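Local coordinates for protein endo-arabinase (Bacteroides thetaiotaomicron, PDB 5C0P) that probably hydrolyses O-glycosidic bonds in arabinan, as a magnesium-binding member of glycoside hydrolase family 43, at residues V103-T107 against G131-G137; L149-R153 against T204-I209. All coordinates share one frame. Where two conformers were deposited one is given. Residues are numbered along the deposited sequence.

Contact 1: V103-T107 against G131-G137; sequences VKRGT and GWMCLDG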
ATOM      1  N   VAL A 103      -9.727  12.047  16.409  1.00 21.78           N
ATOM      2  CA  VAL A 103      -9.573  10.632  16.077  1.00 21.64           C
ATOM      3  C   VAL A 103      -8.185  10.391  15.502  1.00 23.80           C
ATOM      4  O   VAL A 103      -7.763  11.083  14.569  1.00 23.93           O
ATOM      5  CB  VAL A 103     -10.597  10.163  15.026  1.00 22.41           C
ATOM      6  CG1 VAL A 103     -10.638   8.646  14.979  1.00 23.82           C
ATOM      7  CG2 VAL A 103     -11.979  10.725  15.322  1.00 32.63           C
ATOM      8  N   LYS A 104      -7.480   9.396  16.030  1.00 16.64           N
ATOM      9  CA  LYS A 104      -6.154   9.078  15.507  1.00 16.93           C
ATOM     10  C   LYS A 104      -6.207   8.617  14.055  1.00 14.66           C
ATOM     11  O   LYS A 104      -7.192   8.017  13.601  1.00 15.86           O
ATOM     12  CB  LYS A 104      -5.458   8.023  16.373  1.00 19.85           C
ATOM     13  CG  LYS A 104      -4.984   8.572  17.709  1.00 22.10           C
ATOM     14  CD  LYS A 104      -3.942   7.678  18.348  1.00 25.17           C
ATOM     15  CE  LYS A 104      -3.365   8.351  19.581  1.00 28.13           C
ATOM     16  NZ  LYS A 104      -4.454   8.963  20.382  1.00 38.38           N
ATOM     17  N   ARG A 105      -5.139   8.909  13.320  1.00 12.10           N
ATOM     18  CA  ARG A 105      -5.006   8.456  11.944  1.00 12.05           C
ATOM     19  C   ARG A 105      -5.159   6.942  11.864  1.00 11.42           C
ATOM     20  O   ARG A 105      -4.665   6.214  12.730  1.00 11.74           O
ATOM     21  CB  ARG A 105      -3.637   8.875  11.400  1.00 13.35           C
ATOM     22  CG  ARG A 105      -3.431   8.556   9.929  1.00 12.78           C
ATOM     23  CD  ARG A 105      -2.235   9.295   9.356  1.00 15.97           C
ATOM     24  NE  ARG A 105      -2.497  10.728   9.260  1.00 15.89           N
ATOM     25  CZ  ARG A 105      -1.721  11.675   9.773  1.00 20.92           C
ATOM     26  NH1 ARG A 105      -2.057  12.948   9.631  1.00 22.91           N
ATOM     27  NH2 ARG A 105      -0.609  11.354  10.422  1.00 23.92           N
ATOM     28  N   GLY A 106      -5.864   6.474  10.843  1.00 10.15           N
ATOM     29  CA  GLY A 106      -5.997   5.046  10.617  1.00  9.48           C
ATOM     30  C   GLY A 106      -6.434   4.738   9.205  1.00 10.97           C
ATOM     31  O   GLY A 106      -6.852   5.629   8.463  1.00  9.93           O
ATOM     32  N   THR A 107      -6.349   3.471   8.829  1.00  9.77           N
ATOM     33  CA  THR A 107      -6.781   3.046   7.509  1.00  9.85           C
ATOM     34  C   THR A 107      -8.191   2.499   7.646  1.00  9.93           C
ATOM     35  O   THR A 107      -8.477   1.758   8.586  1.00 10.77           O
ATOM     36  CB  THR A 107      -5.836   1.966   6.957  1.00 10.62           C
ATOM     37  OG1 THR A 107      -4.508   2.498   6.894  1.00 10.59           O
ATOM     38  CG2 THR A 107      -6.280   1.499   5.567  1.00 11.49           C
ATOM     39  N   GLY A 131      -6.638   3.295  19.172  1.00 17.73           N
ATOM     40  CA  GLY A 131      -5.716   3.935  20.094  1.00 20.50           C
ATOM     41  C   GLY A 131      -4.343   4.215  19.503  1.00 16.46           C
ATOM     42  O   GLY A 131      -3.468   4.745  20.202  1.00 20.00           O
ATOM     43  N   TRP A 132      -4.157   3.874  18.230  1.00 17.13           N
ATOM     44  CA  TRP A 132      -2.851   3.978  17.586  1.00 13.96           C
ATOM     45  C   TRP A 132      -2.913   4.812  16.321  1.00 13.03           C
ATOM     46  O   TRP A 132      -3.864   4.702  15.551  1.00 14.00           O
ATOM     47  CB  TRP A 132      -2.371   2.596  17.145  1.00 17.32           C
ATOM     48  CG  TRP A 132      -1.951   1.662  18.219  1.00 17.56           C
ATOM     49  CD1 TRP A 132      -1.908   1.902  19.560  1.00 23.73           C
ATOM     50  CD2 TRP A 132      -1.491   0.321  18.031  1.00 15.07           C
ATOM     51  NE1 TRP A 132      -1.452   0.782  20.225  1.00 29.65           N
ATOM     52  CE2 TRP A 132      -1.190  -0.203  19.304  1.00 23.29           C
ATOM     53  CE3 TRP A 132      -1.307  -0.490  16.912  1.00 14.85           C
ATOM     54  CZ2 TRP A 132      -0.710  -1.503  19.484  1.00 22.41           C
ATOM     55  CZ3 TRP A 132      -0.832  -1.778  17.090  1.00 14.11           C
ATOM     56  CH2 TRP A 132      -0.547  -2.271  18.359  1.00 15.96           C
HETATM   57  N   MSE A 133      -1.899   5.651  16.113  0.57 16.88           N
HETATM   58  CA  MSE A 133      -1.721   6.334  14.828  0.57 14.51           C
HETATM   59  C   MSE A 133      -1.208   5.330  13.808  0.57 14.02           C
HETATM   60  O   MSE A 133      -0.058   4.880  13.888  0.57 15.07           O
HETATM   61  CB  MSE A 133      -0.714   7.476  14.937  0.57 15.54           C
HETATM   62  CG  MSE A 133      -0.896   8.358  16.141  0.57 21.87           C
HETATM   63 SE   MSE A 133      -0.825  10.241  15.698  0.57 49.60          SE
HETATM   64  CE  MSE A 133      -2.600  10.345  14.892  0.57 14.50           C
ATOM     65  N   CYS A 134      -2.057   4.987  12.847  1.00 11.67           N
ATOM     66  CA  CYS A 134      -1.716   3.964  11.860  1.00 10.98           C
ATOM     67  C   CYS A 134      -1.944   4.424  10.428  1.00 13.44           C
ATOM     68  O   CYS A 134      -2.764   5.305  10.158  1.00 11.87           O
ATOM     69  CB  CYS A 134      -2.534   2.691  12.076  1.00 12.06           C
ATOM     70  SG  CYS A 134      -2.367   1.953  13.700  1.00 12.97           S
ATOM     71  N   LEU A 135      -1.215   3.812   9.504  1.00 10.67           N
ATOM     72  CA  LEU A 135      -1.360   4.149   8.096  1.00 10.42           C
ATOM     73  C   LEU A 135      -0.973   3.003   7.187  1.00 10.66           C
ATOM     74  O   LEU A 135      -0.397   2.001   7.631  1.00 10.18           O
ATOM     75  CB  LEU A 135      -0.560   5.411   7.740  1.00 13.23           C
ATOM     76  CG  LEU A 135       0.919   5.556   8.100  1.00 20.05           C
ATOM     77  CD1 LEU A 135       1.835   4.774   7.171  1.00 21.38           C
ATOM     78  CD2 LEU A 135       1.307   7.029   8.082  1.00 22.76           C
ATOM     79  N   ASP A 136      -1.316   3.164   5.912  1.00 10.11           N
ATOM     80  CA  ASP A 136      -0.908   2.254   4.846  1.00 10.50           C
ATOM     81  C   ASP A 136      -1.430   0.836   5.040  1.00  9.38           C
ATOM     82  O   ASP A 136      -0.750  -0.124   4.699  1.00 12.34           O
ATOM     83  CB  ASP A 136       0.629   2.261   4.662  1.00  9.98           C
ATOM     84  CG  ASP A 136       1.153   3.560   4.070  1.00 14.75           C
ATOM     85  OD1 ASP A 136       0.342   4.454   3.725  1.00 13.94           O
ATOM     86  OD2 ASP A 136       2.389   3.694   3.943  1.00 12.63           O
ATOM     87  N   GLY A 137      -2.635   0.698   5.593  1.00  8.87           N
ATOM     88  CA  GLY A 137      -3.250  -0.613   5.713  1.00 11.45           C
ATOM     89  C   GLY A 137      -3.444  -1.272   4.360  1.00 11.81           C
ATOM     90  O   GLY A 137      -4.056  -0.692   3.444  1.00 11.66           O
TER

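Contact 2: L149-R153 against T204-I209; sequences LLFCR and TDAPFI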
ATOM      1  N   LEU A 149      -4.706  -8.115   7.249  1.00 10.42           N
ATOM      2  CA  LEU A 149      -4.409  -6.690   7.243  1.00  9.29           C
ATOM      3  C   LEU A 149      -2.941  -6.499   7.619  1.00  9.14           C
ATOM      4  O   LEU A 149      -2.478  -7.065   8.608  1.00  9.84           O
ATOM      5  CB  LEU A 149      -5.292  -5.985   8.275  1.00  9.15           C
ATOM      6  CG  LEU A 149      -5.004  -4.502   8.492  1.00  9.22           C
ATOM      7  CD1 LEU A 149      -5.477  -3.712   7.270  1.00 11.64           C
ATOM      8  CD2 LEU A 149      -5.688  -4.017   9.757  1.00 11.40           C
ATOM      9  N   LEU A 150      -2.214  -5.713   6.828  1.00 10.30           N
ATOM     10  CA  LEU A 150      -0.858  -5.291   7.190  1.00  9.61           C
ATOM     11  C   LEU A 150      -0.934  -3.787   7.376  1.00 10.66           C
ATOM     12  O   LEU A 150      -1.614  -3.111   6.618  1.00 11.79           O
ATOM     13  CB  LEU A 150       0.135  -5.593   6.068  1.00 11.36           C
ATOM     14  CG  LEU A 150       0.122  -6.995   5.477  1.00 12.66           C
ATOM     15  CD1 LEU A 150       1.104  -7.068   4.300  1.00 16.36           C
ATOM     16  CD2 LEU A 150       0.447  -8.019   6.537  1.00 15.25           C
ATOM     17  N   PHE A 151      -0.265  -3.249   8.388  1.00  9.29           N
ATOM     18  CA  PHE A 151      -0.298  -1.803   8.563  1.00  8.46           C
ATOM     19  C   PHE A 151       0.929  -1.283   9.283  1.00  9.33           C
ATOM     20  O   PHE A 151       1.686  -2.049   9.891  1.00 11.12           O
ATOM     21  CB  PHE A 151      -1.591  -1.332   9.256  1.00 10.09           C
ATOM     22  CG  PHE A 151      -1.738  -1.789  10.685  1.00 10.66           C
ATOM     23  CD1 PHE A 151      -1.245  -1.022  11.734  1.00  9.69           C
ATOM     24  CD2 PHE A 151      -2.399  -2.979  10.979  1.00 11.98           C
ATOM     25  CE1 PHE A 151      -1.404  -1.441  13.049  1.00 12.29           C
ATOM     26  CE2 PHE A 151      -2.562  -3.404  12.293  1.00 11.75           C
ATOM     27  CZ  PHE A 151      -2.065  -2.636  13.328  1.00 11.78           C
ATOM     28  N   CYS A 152       1.112   0.028   9.208  1.00 10.63           N
ATOM     29  CA  CYS A 152       2.196   0.689   9.926  1.00  9.85           C
ATOM     30  C   CYS A 152       1.653   1.409  11.135  1.00 10.28           C
ATOM     31  O   CYS A 152       0.563   1.984  11.098  1.00 10.57           O
ATOM     32  CB  CYS A 152       2.834   1.749   9.037  1.00 10.30           C
ATOM     33  SG  CYS A 152       3.539   1.096   7.536  1.00 13.14           S
ATOM     34  N   ARG A 153       2.427   1.397  12.212  1.00 11.23           N
ATOM     35  CA  ARG A 153       2.152   2.279  13.322  1.00 14.56           C
ATOM     36  C   ARG A 153       3.185   3.377  13.195  1.00 15.53           C
ATOM     37  O   ARG A 153       4.395   3.108  13.205  1.00 18.34           O
ATOM     38  CB  ARG A 153       2.286   1.555  14.654  1.00 14.78           C
ATOM     39  CG  ARG A 153       1.643   2.328  15.763  1.00 20.97           C
ATOM     40  CD  ARG A 153       1.731   1.641  17.098  1.00 17.62           C
ATOM     41  NE  ARG A 153       1.334   2.590  18.127  1.00 25.97           N
ATOM     42  CZ  ARG A 153       1.407   2.351  19.427  1.00 37.74           C
ATOM     43  NH1 ARG A 153       1.866   1.184  19.855  1.00 44.93           N
ATOM     44  NH2 ARG A 153       1.025   3.277  20.294  1.00 41.45           N
ATOM     45  N   THR A 204       8.302   3.640   8.820  1.00 10.98           N
ATOM     46  CA  THR A 204       7.740   2.474   8.139  1.00  9.48           C
ATOM     47  C   THR A 204       6.585   2.926   7.253  1.00 11.85           C
ATOM     48  O   THR A 204       5.634   3.559   7.734  1.00 13.07           O
ATOM     49  CB  THR A 204       7.221   1.386   9.089  1.00 13.54           C
ATOM     50  OG1 THR A 204       6.371   1.975  10.079  1.00 12.92           O
ATOM     51  CG2 THR A 204       8.367   0.656   9.774  1.00 10.52           C
ATOM     52  N   ASP A 205       6.684   2.598   5.965  1.00 10.87           N
ATOM     53  CA  ASP A 205       5.640   2.871   4.980  1.00 10.59           C
ATOM     54  C   ASP A 205       5.324   1.604   4.191  1.00  9.86           C
ATOM     55  O   ASP A 205       6.189   0.751   3.979  1.00 10.55           O
ATOM     56  CB  ASP A 205       6.108   3.923   3.951  1.00  9.90           C
ATOM     57  CG  ASP A 205       5.972   5.370   4.426  1.00 14.24           C
ATOM     58  OD1 ASP A 205       5.332   5.651   5.461  1.00 14.74           O
ATOM     59  OD2 ASP A 205       6.489   6.258   3.708  1.00 13.74           O
ATOM     60  N   ALA A 206       4.076   1.492   3.747  1.00  8.50           N
ATOM     61  CA  ALA A 206       3.726   0.672   2.579  1.00  8.92           C
ATOM     62  C   ALA A 206       3.946  -0.847   2.605  1.00  9.04           C
ATOM     63  O   ALA A 206       4.331  -1.413   1.591  1.00 12.51           O
ATOM     64  CB  ALA A 206       4.430   1.256   1.347  1.00 11.51           C
ATOM     65  N   PRO A 207       3.673  -1.523   3.732  1.00  8.48           N
ATOM     66  CA  PRO A 207       3.871  -2.977   3.691  1.00  8.76           C
ATOM     67  C   PRO A 207       3.002  -3.681   2.641  1.00 10.73           C
ATOM     68  O   PRO A 207       1.813  -3.392   2.502  1.00 10.89           O
ATOM     69  CB  PRO A 207       3.449  -3.423   5.095  1.00  9.91           C
ATOM     70  CG  PRO A 207       2.500  -2.345   5.559  1.00 10.36           C
ATOM     71  CD  PRO A 207       3.047  -1.079   4.988  1.00 11.91           C
ATOM     72  N   PHE A 208       3.610  -4.615   1.917  1.00  9.71           N
ATOM     73  CA  PHE A 208       2.910  -5.387   0.910  1.00  9.46           C
ATOM     74  C   PHE A 208       3.576  -6.747   0.792  1.00  9.66           C
ATOM     75  O   PHE A 208       4.786  -6.824   0.595  1.00 11.59           O
ATOM     76  CB  PHE A 208       2.953  -4.667  -0.438  1.00 12.32           C
ATOM     77  CG  PHE A 208       2.072  -5.310  -1.479  1.00 14.15           C
ATOM     78  CD1 PHE A 208       0.719  -5.003  -1.551  1.00 14.60           C
ATOM     79  CD2 PHE A 208       2.590  -6.243  -2.355  1.00 15.64           C
ATOM     80  CE1 PHE A 208      -0.101  -5.608  -2.496  1.00 15.45           C
ATOM     81  CE2 PHE A 208       1.782  -6.863  -3.298  1.00 14.37           C
ATOM     82  CZ  PHE A 208       0.439  -6.540  -3.377  1.00 16.57           C
ATOM     83  N   ILE A 209       2.793  -7.820   0.895  1.00  8.24           N
ATOM     84  CA  ILE A 209       3.349  -9.165   0.804  1.00 10.01           C
ATOM     85  C   ILE A 209       3.045  -9.803  -0.547  1.00 11.65           C
ATOM     86  O   ILE A 209       1.923  -9.707  -1.055  1.00 10.63           O
ATOM     87  CB  ILE A 209       2.821 -10.080   1.945  1.00 10.82           C
ATOM     88  CG1 ILE A 209       3.375  -9.623   3.300  1.00 10.74           C
ATOM     89  CG2 ILE A 209       3.195 -11.534   1.693  1.00 12.65           C
ATOM     90  CD1 ILE A 209       2.749 -10.344   4.519  1.00 10.40           C
TER

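Contact 1: V103-T107 against G131-G137
Lys104 lays its aliphatic chain across the backbone of 131-133: CD is 3.5 Å from Gly131 O and 3.6 Å from Met133 N, and 3.8 Å from Met133 CG. Met133, a selenomethionine, reaches back with its end, CE lying 3.3 Å from Arg105 N, which has no hydrogen-bond partner in the model, and 3.9 Å from Arg105 CB. The two strands run nearly parallel, 10° apart and 4.6 Å at closest approach, but only a single backbone hydrogen bond joins them, Cys134 N to Arg105 O at 2.9 Å and 177°. Next to it, Gly106 CA makes a CA-H...O contact of 3.3 Å with Cys134 O. Further along, Asp136 adopts a left-handed backbone conformation (phi 62°, psi 35°), and Gly137 N donates to Thr107 OG1 at 2.9 Å, a hydroxyl also hydrogen-bonded to Thr97 OG1. A CB on Gly137 would lie 2.8 Å from Thr107 CG2, a clash. Asp136, predicted to tune the pKa of the catalytic Glu, accepts a hydrogen bond from Ala206 N at OD2, which also bonds a Tris molecule, probably from the crystallisation liquor; the Arg105 guanidinium forms salt bridges with Asp79 and Glu154. In the five-bladed beta-propeller expected of this family, 103-107 and 134-137 belong to successive blades. Held by one backbone pair and one side-chain hydroxyl, and lined by the aliphatic parts of Lys104 and Met133, this 470 Å² contact is a blade-to-blade joint rather than a continuous sheet.

Contact 2: L149-R153 against T204-I209
Leu150 and Cys152 on one strand, and Thr204, Pro207 and Ile209 on the other segment, point CB toward the opposite chain. Leu150 (chi1 -49°, m; chi2 176°, t) extends CD1 to 3.6 Å from Ile209 CG1, itself an m,t side chain, while Leu150 CB lies 4.0 Å from Pro207 CG. Cys152, also m at chi1, places SG 3.4 Å from Pro207 CD and 3.2 Å from Thr204 O. Thr204 takes the p rotamer, with OG1 3.7 Å from Cys152 CB and hydrogen-bonded to Glu162 O. Ala206, in a left-handed backbone conformation (phi 63°, psi 40°), interrupts the strand alternation: it and Asp205 both point away, and Pro207 turns inward again. The strands run at 158°, 6.6 Å apart, a gap filled largely by side chains packing on each other and on the opposite backbone. Consistent with neighbouring propeller blades, 205-211, the edge strand of one antiparallel sheet, pairs with 217-224, whose Met219 touches Pro207 and Ile209, and packs against 147-153, which in its own sheet pairs with 134-141 and 162-168.

Contact 1 closes before contact 2 opens along the chain, and their centres lie 11 Å apart. They meet in one sheet, where strand 134-141 of contact 1 pairs antiparallel with strand 147-153 of contact 2; Leu135 O and Cys152 N, 2.9 Å apart, probably form one of its hydrogen bonds. Each contact joins that sheet to a different neighbour, 103-112 in contact 1 and 205-211 in contact 2, consistent with successive blades of a propeller. A second tie, Asp136 OD2 to Ala206 N at 2.8 Å, connects the two residues with left-handed backbone conformation. Both lie close to His261, a magnesium ligand with Asp84, so one end of each contact, at Asp136 and Ala206, borders the magnesium site.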